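Local atomic coordinates of nucleoplasmin-like protein (Drosophila melanogaster, PDB entry 1NLQ), a protein that binds core histones and acts as a chaperone in the ATP-facilitated assembly of approximately regularly spaced nucleosomal arrays. Residues A[27-41]-A[69-83]. Residues are numbered along the deposited sequence; the frame is centred on the assembly and turned at random.
Sequences ARGQKLVIKQILLGA and AGETRAVNPDVEFYE
Leu32 and Phe81, Ile34 and Val79, and Ile37 and Val75 form the antiparallel hydrogen-bonded pairs that join strand 31-39 to the broken strand 74-82, outermost within this chain in one sheet of the nucleoplasmin core β-sandwich. Between the two ladders the register slips by one residue: Asp78 and Val79 both face Ile34 in a G1 bulge, where Ile34 O takes only weak bonds from their amides.

On the face turned to the second sheet, Ile34 CG1 meets the ring edge of Phe81 at CE1 (3.9 Å), and Ile37 CB packs on Val75 CG2 (3.7 Å).

Ion pairs mark the other face. Lys31, bent at chi3 (-59°), brings NZ to both carboxylate oxygens of Glu80 in a salt bridge (2.9 Å to OE2) whose individual hydrogen bonds are weak; NZ also pairs with Glu4 of a neighbouring subunit. Lys35 NZ meets Asp78 OD1 from above the carboxylate plane at 2.8 Å, and also pairs with Asp78 of another subunit.

Both ends are clasped by side chains. Gly29 N donates to the anti lone pair of Glu83 OE1 (2.7 Å). Arg73, whose NE pairs with Glu71 of a neighbouring subunit, points NH1 at Leu39 O (2.9 Å), which lies in the guanidinium plane.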
ATOM      1  N   ALA A  27     -25.520  -0.101  18.241  1.00 23.16           N
ATOM      2  CA  ALA A  27     -24.366   0.685  17.854  1.00 23.16           C
ATOM      3  C   ALA A  27     -23.351   0.690  18.981  1.00 23.16           C
ATOM      4  O   ALA A  27     -23.477   1.447  19.935  1.00 23.16           O
ATOM      5  CB  ALA A  27     -24.792   2.109  17.517  1.00 29.16           C
ATOM      6  N   ARG A  28     -22.349  -0.172  18.884  1.00 20.42           N
ATOM      7  CA  ARG A  28     -21.336  -0.208  19.926  1.00 20.42           C
ATOM      8  C   ARG A  28     -19.948   0.112  19.387  1.00 20.42           C
ATOM      9  O   ARG A  28     -18.935  -0.245  19.983  1.00 20.42           O
ATOM     10  CB  ARG A  28     -21.350  -1.560  20.656  1.00 27.01           C
ATOM     11  CG  ARG A  28     -21.070  -2.782  19.807  1.00 27.01           C
ATOM     12  CD  ARG A  28     -20.814  -4.001  20.708  1.00 27.01           C
ATOM     13  NE  ARG A  28     -21.971  -4.351  21.535  1.00 27.01           N
ATOM     14  CZ  ARG A  28     -23.015  -5.050  21.101  1.00 27.01           C
ATOM     15  NH1 ARG A  28     -23.052  -5.490  19.848  1.00 27.01           N
ATOM     16  NH2 ARG A  28     -24.033  -5.297  21.912  1.00 27.01           N
ATOM     17  N   GLY A  29     -19.910   0.797  18.251  1.00 20.58           N
ATOM     18  CA  GLY A  29     -18.634   1.182  17.673  1.00 20.58           C
ATOM     19  C   GLY A  29     -18.019   0.163  16.742  1.00 20.58           C
ATOM     20  O   GLY A  29     -16.849   0.287  16.369  1.00 20.58           O
ATOM     21  N   GLN A  30     -18.787  -0.845  16.351  1.00 19.53           N
ATOM     22  CA  GLN A  30     -18.241  -1.850  15.455  1.00 19.53           C
ATOM     23  C   GLN A  30     -17.804  -1.232  14.135  1.00 19.53           C
ATOM     24  O   GLN A  30     -18.484  -0.370  13.580  1.00 19.53           O
ATOM     25  CB  GLN A  30     -19.247  -2.978  15.197  1.00 25.08           C
ATOM     26  CG  GLN A  30     -20.566  -2.564  14.582  1.00 25.08           C
ATOM     27  CD  GLN A  30     -21.644  -2.354  15.632  1.00 25.08           C
ATOM     28  OE1 GLN A  30     -21.529  -1.470  16.477  1.00 25.08           O
ATOM     29  NE2 GLN A  30     -22.694  -3.180  15.587  1.00 25.08           N
ATOM     30  N   LYS A  31     -16.652  -1.673  13.643  1.00 18.63           N
ATOM     31  CA  LYS A  31     -16.110  -1.167  12.391  1.00 18.63           C
ATOM     32  C   LYS A  31     -15.469  -2.282  11.587  1.00 18.63           C
ATOM     33  O   LYS A  31     -14.793  -3.143  12.138  1.00 18.63           O
ATOM     34  CB  LYS A  31     -15.056  -0.086  12.660  1.00 25.38           C
ATOM     35  CG  LYS A  31     -14.385   0.462  11.400  1.00 25.38           C
ATOM     36  CD  LYS A  31     -13.181   1.352  11.711  1.00 25.38           C
ATOM     37  CE  LYS A  31     -13.563   2.539  12.583  1.00 25.38           C
ATOM     38  NZ  LYS A  31     -12.440   3.513  12.739  1.00 25.38           N
ATOM     39  N   LEU A  32     -15.692  -2.253  10.281  1.00 16.65           N
ATOM     40  CA  LEU A  32     -15.104  -3.237   9.385  1.00 16.65           C
ATOM     41  C   LEU A  32     -14.042  -2.518   8.569  1.00 16.65           C
ATOM     42  O   LEU A  32     -14.333  -1.536   7.886  1.00 16.65           O
ATOM     43  CB  LEU A  32     -16.160  -3.808   8.444  1.00 18.87           C
ATOM     44  CG  LEU A  32     -15.633  -4.817   7.420  1.00 18.87           C
ATOM     45  CD1 LEU A  32     -15.070  -6.045   8.129  1.00 18.87           C
ATOM     46  CD2 LEU A  32     -16.758  -5.215   6.493  1.00 18.87           C
ATOM     47  N   VAL A  33     -12.805  -2.990   8.651  1.00 16.67           N
ATOM     48  CA  VAL A  33     -11.724  -2.374   7.904  1.00 16.67           C
ATOM     49  C   VAL A  33     -11.333  -3.336   6.798  1.00 16.67           C
ATOM     50  O   VAL A  33     -11.001  -4.482   7.069  1.00 16.67           O
ATOM     51  CB  VAL A  33     -10.487  -2.124   8.790  1.00 18.77           C
ATOM     52  CG1 VAL A  33      -9.405  -1.413   7.978  1.00 18.77           C
ATOM     53  CG2 VAL A  33     -10.875  -1.297  10.011  1.00 18.77           C
ATOM     54  N   ILE A  34     -11.396  -2.881   5.556  1.00 14.63           N
ATOM     55  CA  ILE A  34     -11.029  -3.746   4.443  1.00 14.63           C
ATOM     56  C   ILE A  34      -9.616  -3.406   4.010  1.00 14.63           C
ATOM     57  O   ILE A  34      -9.360  -2.319   3.494  1.00 14.63           O
ATOM     58  CB  ILE A  34     -11.996  -3.578   3.261  1.00 14.15           C
ATOM     59  CG1 ILE A  34     -13.406  -4.005   3.681  1.00 14.15           C
ATOM     60  CG2 ILE A  34     -11.526  -4.411   2.087  1.00 14.15           C
ATOM     61  CD1 ILE A  34     -13.486  -5.397   4.301  1.00 14.15           C
ATOM     62  N   LYS A  35      -8.702  -4.348   4.230  1.00 13.33           N
ATOM     63  CA  LYS A  35      -7.294  -4.151   3.919  1.00 13.33           C
ATOM     64  C   LYS A  35      -6.850  -4.584   2.539  1.00 13.33           C
ATOM     65  O   LYS A  35      -6.032  -3.917   1.917  1.00 13.33           O
ATOM     66  CB  LYS A  35      -6.430  -4.879   4.950  1.00 17.08           C
ATOM     67  CG  LYS A  35      -6.506  -4.316   6.358  1.00 17.08           C
ATOM     68  CD  LYS A  35      -5.905  -2.928   6.400  1.00 17.08           C
ATOM     69  CE  LYS A  35      -5.705  -2.431   7.824  1.00 17.08           C
ATOM     70  NZ  LYS A  35      -4.970  -1.131   7.839  1.00 17.08           N
ATOM     71  N   GLN A  36      -7.375  -5.707   2.073  1.00 13.30           N
ATOM     72  CA  GLN A  36      -6.971  -6.245   0.785  1.00 13.30           C
ATOM     73  C   GLN A  36      -8.088  -6.994   0.067  1.00 13.30           C
ATOM     74  O   GLN A  36      -8.913  -7.659   0.689  1.00 13.30           O
ATOM     75  CB  GLN A  36      -5.757  -7.174   1.005  1.00 15.70           C
ATOM     76  CG  GLN A  36      -5.305  -7.979  -0.203  1.00 15.70           C
ATOM     77  CD  GLN A  36      -4.136  -8.914   0.114  1.00 15.70           C
ATOM     78  OE1 GLN A  36      -2.981  -8.592  -0.155  1.00 15.70           O
ATOM     79  NE2 GLN A  36      -4.438 -10.071   0.695  1.00 15.70           N
ATOM     80  N   ILE A  37      -8.125  -6.839  -1.255  1.00 13.21           N
ATOM     81  CA  ILE A  37      -9.089  -7.532  -2.102  1.00 13.21           C
ATOM     82  C   ILE A  37      -8.182  -8.158  -3.143  1.00 13.21           C
ATOM     83  O   ILE A  37      -7.518  -7.463  -3.912  1.00 13.21           O
ATOM     84  CB  ILE A  37     -10.115  -6.569  -2.731  1.00 14.13           C
ATOM     85  CG1 ILE A  37     -10.925  -5.904  -1.611  1.00 14.13           C
ATOM     86  CG2 ILE A  37     -11.066  -7.345  -3.636  1.00 14.13           C
ATOM     87  CD1 ILE A  37     -12.021  -4.958  -2.080  1.00 14.13           C
ATOM     88  N   LEU A  38      -8.163  -9.483  -3.141  1.00 15.15           N
ATOM     89  CA  LEU A  38      -7.273 -10.266  -3.978  1.00 15.15           C
ATOM     90  C   LEU A  38      -7.968 -11.173  -4.980  1.00 15.15           C
ATOM     91  O   LEU A  38      -8.953 -11.832  -4.647  1.00 15.15           O
ATOM     92  CB  LEU A  38      -6.398 -11.092  -3.033  1.00 15.45           C
ATOM     93  CG  LEU A  38      -5.365 -12.105  -3.515  1.00 15.45           C
ATOM     94  CD1 LEU A  38      -4.223 -11.414  -4.251  1.00 15.45           C
ATOM     95  CD2 LEU A  38      -4.840 -12.843  -2.290  1.00 15.45           C
ATOM     96  N   LEU A  39      -7.439 -11.204  -6.203  1.00 13.91           N
ATOM     97  CA  LEU A  39      -7.993 -12.029  -7.269  1.00 13.91           C
ATOM     98  C   LEU A  39      -7.384 -13.435  -7.220  1.00 13.91           C
ATOM     99  O   LEU A  39      -6.171 -13.592  -7.174  1.00 13.91           O
ATOM    100  CB  LEU A  39      -7.702 -11.384  -8.624  1.00 14.26           C
ATOM    101  CG  LEU A  39      -8.290 -12.093  -9.853  1.00 14.26           C
ATOM    102  CD1 LEU A  39      -9.809 -12.007  -9.821  1.00 14.26           C
ATOM    103  CD2 LEU A  39      -7.752 -11.440 -11.120  1.00 14.26           C
ATOM    104  N   GLY A  40      -8.239 -14.452  -7.234  1.00 14.67           N
ATOM    105  CA  GLY A  40      -7.754 -15.824  -7.186  1.00 14.67           C
ATOM    106  C   GLY A  40      -6.922 -16.238  -8.386  1.00 14.67           C
ATOM    107  O   GLY A  40      -7.113 -15.735  -9.493  1.00 14.67           O
ATOM    108  N   ALA A  41      -6.008 -17.177  -8.163  1.00 17.08           N
ATOM    109  CA  ALA A  41      -5.126 -17.673  -9.215  1.00 17.08           C
ATOM    110  C   ALA A  41      -5.873 -18.273 -10.411  1.00 17.08           C
ATOM    111  O   ALA A  41      -5.383 -18.229 -11.533  1.00 17.08           O
ATOM    112  CB  ALA A  41      -4.160 -18.710  -8.628  1.00 13.50           C
ATOM    113  N   ALA A  69      -6.541 -10.500 -14.090  1.00 17.60           N
ATOM    114  CA  ALA A  69      -5.347 -11.331 -14.207  1.00 17.60           C
ATOM    115  C   ALA A  69      -4.488 -10.791 -15.347  1.00 17.60           C
ATOM    116  O   ALA A  69      -4.970 -10.607 -16.464  1.00 17.60           O
ATOM    117  CB  ALA A  69      -5.749 -12.778 -14.486  1.00 16.81           C
ATOM    118  N   GLY A  70      -3.217 -10.536 -15.060  1.00 22.70           N
ATOM    119  CA  GLY A  70      -2.324 -10.000 -16.074  1.00 22.70           C
ATOM    120  C   GLY A  70      -2.068  -8.514 -15.891  1.00 22.70           C
ATOM    121  O   GLY A  70      -1.086  -7.976 -16.414  1.00 22.70           O
ATOM    122  N   GLU A  71      -2.937  -7.840 -15.143  1.00 19.44           N
ATOM    123  CA  GLU A  71      -2.784  -6.410 -14.905  1.00 19.44           C
ATOM    124  C   GLU A  71      -2.813  -6.023 -13.423  1.00 19.44           C
ATOM    125  O   GLU A  71      -1.883  -5.398 -12.906  1.00 19.44           O
ATOM    126  CB  GLU A  71      -3.877  -5.603 -15.622  1.00 22.74           C
ATOM    127  CG  GLU A  71      -3.799  -4.107 -15.287  1.00 22.74           C
ATOM    128  CD  GLU A  71      -5.125  -3.369 -15.432  1.00 22.74           C
ATOM    129  OE1 GLU A  71      -5.431  -2.894 -16.544  1.00 22.74           O
ATOM    130  OE2 GLU A  71      -5.864  -3.270 -14.423  1.00 22.74           O
ATOM    131  N   THR A  72      -3.890  -6.390 -12.740  1.00 14.90           N
ATOM    132  CA  THR A  72      -4.043  -6.030 -11.334  1.00 14.90           C
ATOM    133  C   THR A  72      -4.483  -7.247 -10.526  1.00 14.90           C
ATOM    134  O   THR A  72      -5.635  -7.680 -10.596  1.00 14.90           O
ATOM    135  CB  THR A  72      -5.087  -4.898 -11.189  1.00 17.32           C
ATOM    136  OG1 THR A  72      -4.784  -3.852 -12.124  1.00 17.32           O
ATOM    137  CG2 THR A  72      -5.067  -4.315  -9.779  1.00 17.32           C
ATOM    138  N   ARG A  73      -3.556  -7.786  -9.743  1.00 14.63           N
ATOM    139  CA  ARG A  73      -3.815  -8.970  -8.935  1.00 14.63           C
ATOM    140  C   ARG A  73      -4.505  -8.637  -7.619  1.00 14.63           C
ATOM    141  O   ARG A  73      -5.222  -9.464  -7.056  1.00 14.63           O
ATOM    142  CB  ARG A  73      -2.483  -9.691  -8.667  1.00 15.12           C
ATOM    143  CG  ARG A  73      -2.551 -10.940  -7.785  1.00 15.12           C
ATOM    144  CD  ARG A  73      -3.505 -11.991  -8.332  1.00 15.12           C
ATOM    145  NE  ARG A  73      -3.254 -12.319  -9.732  1.00 15.12           N
ATOM    146  CZ  ARG A  73      -3.992 -13.174 -10.434  1.00 15.12           C
ATOM    147  NH1 ARG A  73      -5.023 -13.789  -9.863  1.00 15.12           N
ATOM    148  NH2 ARG A  73      -3.709 -13.395 -11.710  1.00 15.12           N
ATOM    149  N   ALA A  74      -4.304  -7.418  -7.138  1.00 14.55           N
ATOM    150  CA  ALA A  74      -4.898  -7.029  -5.871  1.00 14.55           C
ATOM    151  C   ALA A  74      -4.922  -5.528  -5.643  1.00 14.55           C
ATOM    152  O   ALA A  74      -4.186  -4.776  -6.272  1.00 14.55           O
ATOM    153  CB  ALA A  74      -4.126  -7.700  -4.721  1.00 17.74           C
ATOM    154  N   VAL A  75      -5.808  -5.103  -4.752  1.00 14.49           N
ATOM    155  CA  VAL A  75      -5.884  -3.706  -4.352  1.00 14.49           C
ATOM    156  C   VAL A  75      -5.891  -3.697  -2.823  1.00 14.49           C
ATOM    157  O   VAL A  75      -6.274  -4.680  -2.178  1.00 14.49           O
ATOM    158  CB  VAL A  75      -7.149  -2.973  -4.879  1.00 13.97           C
ATOM    159  CG1 VAL A  75      -7.069  -2.808  -6.391  1.00 13.97           C
ATOM    160  CG2 VAL A  75      -8.403  -3.727  -4.471  1.00 13.97           C
ATOM    161  N   ASN A  76      -5.439  -2.594  -2.249  1.00 15.10           N
ATOM    162  CA  ASN A  76      -5.377  -2.446  -0.800  1.00 15.10           C
ATOM    163  C   ASN A  76      -6.135  -1.179  -0.454  1.00 15.10           C
ATOM    164  O   ASN A  76      -5.548  -0.127  -0.236  1.00 15.10           O
ATOM    165  CB  ASN A  76      -3.919  -2.336  -0.364  1.00 24.81           C
ATOM    166  CG  ASN A  76      -3.133  -3.599  -0.657  1.00 24.81           C
ATOM    167  OD1 ASN A  76      -3.236  -4.586   0.066  1.00 24.81           O
ATOM    168  ND2 ASN A  76      -2.361  -3.584  -1.737  1.00 24.81           N
ATOM    169  N   PRO A  77      -7.467  -1.269  -0.399  1.00 15.76           N
ATOM    170  CA  PRO A  77      -8.308  -0.109  -0.090  1.00 15.76           C
ATOM    171  C   PRO A  77      -8.007   0.577   1.237  1.00 15.76           C
ATOM    172  O   PRO A  77      -7.845   1.801   1.299  1.00 15.76           O
ATOM    173  CB  PRO A  77      -9.724  -0.691  -0.115  1.00 14.99           C
ATOM    174  CG  PRO A  77      -9.604  -1.873  -1.039  1.00 14.99           C
ATOM    175  CD  PRO A  77      -8.291  -2.473  -0.609  1.00 14.99           C
ATOM    176  N   ASP A  78      -7.924  -0.224   2.296  1.00 15.19           N
ATOM    177  CA  ASP A  78      -7.698   0.277   3.645  1.00 15.19           C
ATOM    178  C   ASP A  78      -8.831   1.230   3.989  1.00 15.19           C
ATOM    179  O   ASP A  78      -8.622   2.289   4.575  1.00 15.19           O
ATOM    180  CB  ASP A  78      -6.347   0.996   3.779  1.00 19.22           C
ATOM    181  CG  ASP A  78      -5.983   1.278   5.238  1.00 19.22           C
ATOM    182  OD1 ASP A  78      -6.472   0.535   6.118  1.00 19.22           O
ATOM    183  OD2 ASP A  78      -5.214   2.230   5.516  1.00 19.22           O
ATOM    184  N   VAL A  79     -10.042   0.844   3.600  1.00 15.24           N
ATOM    185  CA  VAL A  79     -11.210   1.658   3.881  1.00 15.24           C
ATOM    186  C   VAL A  79     -11.958   1.082   5.064  1.00 15.24           C
ATOM    187  O   VAL A  79     -11.772  -0.077   5.423  1.00 15.24           O
ATOM    188  CB  VAL A  79     -12.161   1.719   2.673  1.00 14.76           C
ATOM    189  CG1 VAL A  79     -11.470   2.390   1.512  1.00 14.76           C
ATOM    190  CG2 VAL A  79     -12.615   0.320   2.286  1.00 14.76           C
ATOM    191  N   GLU A  80     -12.793   1.901   5.690  1.00 17.43           N
ATOM    192  CA  GLU A  80     -13.562   1.429   6.822  1.00 17.43           C
ATOM    193  C   GLU A  80     -15.032   1.774   6.762  1.00 17.43           C
ATOM    194  O   GLU A  80     -15.438   2.767   6.159  1.00 17.43           O
ATOM    195  CB  GLU A  80     -12.973   1.941   8.131  1.00 34.80           C
ATOM    196  CG  GLU A  80     -12.655   3.407   8.174  1.00 34.80           C
ATOM    197  CD  GLU A  80     -12.137   3.807   9.541  1.00 34.80           C
ATOM    198  OE1 GLU A  80     -11.155   3.186  10.009  1.00 34.80           O
ATOM    199  OE2 GLU A  80     -12.712   4.731  10.149  1.00 34.80           O
ATOM    200  N   PHE A  81     -15.822   0.919   7.392  1.00 16.03           N
ATOM    201  CA  PHE A  81     -17.263   1.072   7.456  1.00 16.03           C
ATOM    202  C   PHE A  81     -17.616   0.999   8.933  1.00 16.03           C
ATOM    203  O   PHE A  81     -17.361   0.001   9.604  1.00 16.03           O
ATOM    204  CB  PHE A  81     -17.929  -0.051   6.670  1.00 15.26           C
ATOM    205  CG  PHE A  81     -17.448  -0.150   5.249  1.00 15.26           C
ATOM    206  CD1 PHE A  81     -16.470  -1.074   4.885  1.00 15.26           C
ATOM    207  CD2 PHE A  81     -17.932   0.725   4.285  1.00 15.26           C
ATOM    208  CE1 PHE A  81     -15.981  -1.118   3.578  1.00 15.26           C
ATOM    209  CE2 PHE A  81     -17.454   0.690   2.980  1.00 15.26           C
ATOM    210  CZ  PHE A  81     -16.474  -0.231   2.622  1.00 15.26           C
ATOM    211  N   TYR A  82     -18.204   2.075   9.434  1.00 19.82           N
ATOM    212  CA  TYR A  82     -18.540   2.182  10.843  1.00 19.82           C
ATOM    213  C   TYR A  82     -20.023   1.972  11.110  1.00 19.82           C
ATOM    214  O   TYR A  82     -20.870   2.536  10.424  1.00 19.82           O
ATOM    215  CB  TYR A  82     -18.111   3.566  11.325  1.00 24.38           C
ATOM    216  CG  TYR A  82     -18.385   3.885  12.776  1.00 24.38           C
ATOM    217  CD1 TYR A  82     -17.557   3.404  13.788  1.00 24.38           C
ATOM    218  CD2 TYR A  82     -19.438   4.725  13.128  1.00 24.38           C
ATOM    219  CE1 TYR A  82     -17.770   3.760  15.120  1.00 24.38           C
ATOM    220  CE2 TYR A  82     -19.658   5.087  14.449  1.00 24.38           C
ATOM    221  CZ  TYR A  82     -18.819   4.603  15.440  1.00 24.38           C
ATOM    222  OH  TYR A  82     -19.031   4.986  16.745  1.00 24.38           O
ATOM    223  N   GLU A  83     -20.320   1.144  12.103  1.00 20.71           N
ATOM    224  CA  GLU A  83     -21.701   0.871  12.497  1.00 20.71           C
ATOM    225  C   GLU A  83     -22.671   0.913  11.336  1.00 20.71           C
ATOM    226  O   GLU A  83     -23.580   1.750  11.302  1.00 20.71           O
ATOM    227  CB  GLU A  83     -22.148   1.891  13.550  1.00 23.39           C
ATOM    228  CG  GLU A  83     -21.431   1.758  14.870  1.00 23.39           C
ATOM    229  CD  GLU A  83     -21.867   2.797  15.874  1.00 23.39           C
ATOM    230  OE1 GLU A  83     -21.510   2.653  17.056  1.00 23.39           O
ATOM    231  OE2 GLU A  83     -22.559   3.759  15.483  1.00 23.39           O
TER
HETATM  232  O   HOH W   1      -5.628 -15.467 -12.606  1.00 19.18           O